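Local coordinates for 2-polyprenyl-6-methoxyphenol hydroxylase-like FAD-dependent oxidoreductase (Streptomyces sp. NRRL 11266, PDB 6UI5), which binds flavin-adenine dinucleotide and belongs to the FAD-dependent oxidoreductases with a Rossmann-type FAD-binding domain, at residues R74-L78 / A344-L349. Sequence-based numbering, arbitrary orientation.
Sequences RFADL and AQLALL
The amide of Gln345 is gripped at both ends. Its OE1 accepts the backbone N-H of Ala76, with N to OE1 at 2.8 Å and an angle of 149° at the hydrogen, while its NE2 donates to the side-chain oxygens of Asn293 and Asn341. The donor N of Ala76 stands above the carbonyl plane, away from the lone-pair directions. The same side chain that bonds through OE1 covers Phe75 through its CG, which sits over the centre of one face of the ring, 3.5 Å from the centroid and only 15° off the ring normal, a CH-pi contact. The extended chain beyond CG brings OE1 to the Ala76 nitrogen while NE2 stays near Phe75 CD1 and CE1, the amide plane tilted 34° against the ring. Residues 75-78 form a type II' beta turn, the hairpin link between strands 69-75 and 78-80, with Leu78 N to Phe75 O at 2.8 Å; this turn meets the C-terminal end of helix 325-346 and the loop after it. Ala76, at the turn's second position, sets its CB 4.1 Å from Leu348 CB. Leu78 CD1 meets Leu348 CD2 at 4.0 Å, the two side chains crossing at about a right angle. Phe75 CZ lies 4.0 Å from Ala344 CB, and Met361 of the second subunit packs on both residues. Asp77 OD1 forms a salt bridge with Arg359 of helix 352-365.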
loop_
_atom_site.group_PDB
_atom_site.type_symbol
_atom_site.label_atom_id
_atom_site.label_comp_id
_atom_site.label_asym_id
_atom_site.label_seq_id
_atom_site.Cartn_x
_atom_site.Cartn_y
_atom_site.Cartn_z
ATOM N N ARG A 74 -8.406 -8.574 -10.569
ATOM C CA ARG A 74 -6.968 -8.470 -10.394
ATOM C C ARG A 74 -6.577 -7.058 -9.963
ATOM O O ARG A 74 -7.301 -6.097 -10.205
ATOM C CB ARG A 74 -6.230 -8.868 -11.684
ATOM C CG ARG A 74 -6.577 -10.279 -12.181
ATOM C CD ARG A 74 -5.356 -11.104 -12.626
ATOM N NE ARG A 74 -5.600 -12.551 -12.525
ATOM C CZ ARG A 74 -5.062 -13.355 -11.599
ATOM N NH1 ARG A 74 -4.219 -12.870 -10.690
ATOM N NH2 ARG A 74 -5.357 -14.655 -11.588
ATOM N N PHE A 75 -5.442 -6.944 -9.284
ATOM C CA PHE A 75 -4.793 -5.665 -8.996
ATOM C C PHE A 75 -3.420 -5.743 -9.637
ATOM O O PHE A 75 -2.579 -6.549 -9.218
ATOM C CB PHE A 75 -4.679 -5.405 -7.488
ATOM C CG PHE A 75 -4.338 -3.963 -7.126
ATOM C CD1 PHE A 75 -5.297 -2.946 -7.262
ATOM C CD2 PHE A 75 -3.094 -3.635 -6.614
ATOM C CE1 PHE A 75 -5.002 -1.616 -6.920
ATOM C CE2 PHE A 75 -2.777 -2.306 -6.266
ATOM C CZ PHE A 75 -3.736 -1.298 -6.419
ATOM N N ALA A 76 -3.181 -4.908 -10.639
ATOM C CA ALA A 76 -2.121 -5.241 -11.579
ATOM C C ALA A 76 -2.343 -6.691 -11.993
ATOM O O ALA A 76 -3.366 -7.012 -12.606
ATOM C CB ALA A 76 -0.728 -5.032 -10.964
ATOM N N ASP A 77 -1.433 -7.582 -11.599
ATOM C CA ASP A 77 -1.532 -8.998 -11.933
ATOM C C ASP A 77 -1.686 -9.869 -10.695
ATOM O O ASP A 77 -1.509 -11.090 -10.783
ATOM C CB ASP A 77 -0.312 -9.444 -12.748
ATOM C CG ASP A 77 0.979 -9.329 -11.969
ATOM O OD1 ASP A 77 1.500 -8.200 -11.846
ATOM O OD2 ASP A 77 1.471 -10.367 -11.476
ATOM N N LEU A 78 -2.004 -9.274 -9.550
ATOM C CA LEU A 78 -2.305 -10.020 -8.337
ATOM C C LEU A 78 -3.807 -10.270 -8.230
ATOM O O LEU A 78 -4.620 -9.584 -8.851
ATOM C CB LEU A 78 -1.834 -9.263 -7.097
ATOM C CG LEU A 78 -0.361 -8.878 -7.086
ATOM C CD1 LEU A 78 0.040 -8.298 -5.722
ATOM C CD2 LEU A 78 0.502 -10.078 -7.462
ATOM N N ALA A 344 -1.352 3.210 -8.823
ATOM C CA ALA A 344 -0.795 2.244 -7.882
ATOM C C ALA A 344 -0.609 0.890 -8.543
ATOM O O ALA A 344 0.409 0.233 -8.328
ATOM C CB ALA A 344 -1.685 2.099 -6.637
ATOM N N GLN A 345 -1.571 0.458 -9.355
ATOM C CA GLN A 345 -1.364 -0.765 -10.130
ATOM C C GLN A 345 -0.143 -0.642 -11.036
ATOM O O GLN A 345 0.656 -1.581 -11.127
ATOM C CB GLN A 345 -2.618 -1.116 -10.945
ATOM C CG GLN A 345 -3.735 -1.760 -10.092
ATOM C CD GLN A 345 -4.965 -2.150 -10.913
ATOM O OE1 GLN A 345 -4.890 -3.032 -11.782
ATOM N NE2 GLN A 345 -6.104 -1.475 -10.657
ATOM N N LEU A 346 0.045 0.510 -11.693
ATOM C CA LEU A 346 1.199 0.623 -12.592
ATOM C C LEU A 346 2.514 0.480 -11.826
ATOM O O LEU A 346 3.494 -0.056 -12.363
ATOM C CB LEU A 346 1.175 1.950 -13.356
ATOM C CG LEU A 346 0.189 2.063 -14.523
ATOM C CD1 LEU A 346 0.411 3.357 -15.299
ATOM C CD2 LEU A 346 0.292 0.855 -15.445
ATOM N N ALA A 347 2.543 0.905 -10.556
ATOM C CA ALA A 347 3.810 0.902 -9.828
ATOM C C ALA A 347 4.234 -0.488 -9.399
ATOM O O ALA A 347 5.304 -0.620 -8.799
ATOM C CB ALA A 347 3.731 1.815 -8.605
ATOM N N LEU A 348 3.425 -1.516 -9.668
ATOM C CA LEU A 348 3.870 -2.900 -9.543
ATOM C C LEU A 348 4.442 -3.444 -10.848
ATOM O O LEU A 348 4.825 -4.619 -10.903
ATOM C CB LEU A 348 2.728 -3.807 -9.067
ATOM C CG LEU A 348 2.187 -3.574 -7.655
ATOM C CD1 LEU A 348 1.319 -2.365 -7.602
ATOM C CD2 LEU A 348 1.423 -4.787 -7.129
ATOM N N LEU A 349 4.513 -2.615 -11.887
ATOM C CA LEU A 349 5.015 -3.026 -13.182
ATOM C C LEU A 349 6.306 -2.322 -13.561
ATOM O O LEU A 349 7.260 -2.962 -14.011
ATOM C CB LEU A 349 3.934 -2.767 -14.236
ATOM C CG LEU A 349 2.745 -3.692 -14.027
ATOM C CD1 LEU A 349 1.616 -3.287 -14.935
ATOM C CD2 LEU A 349 3.180 -5.120 -14.309
#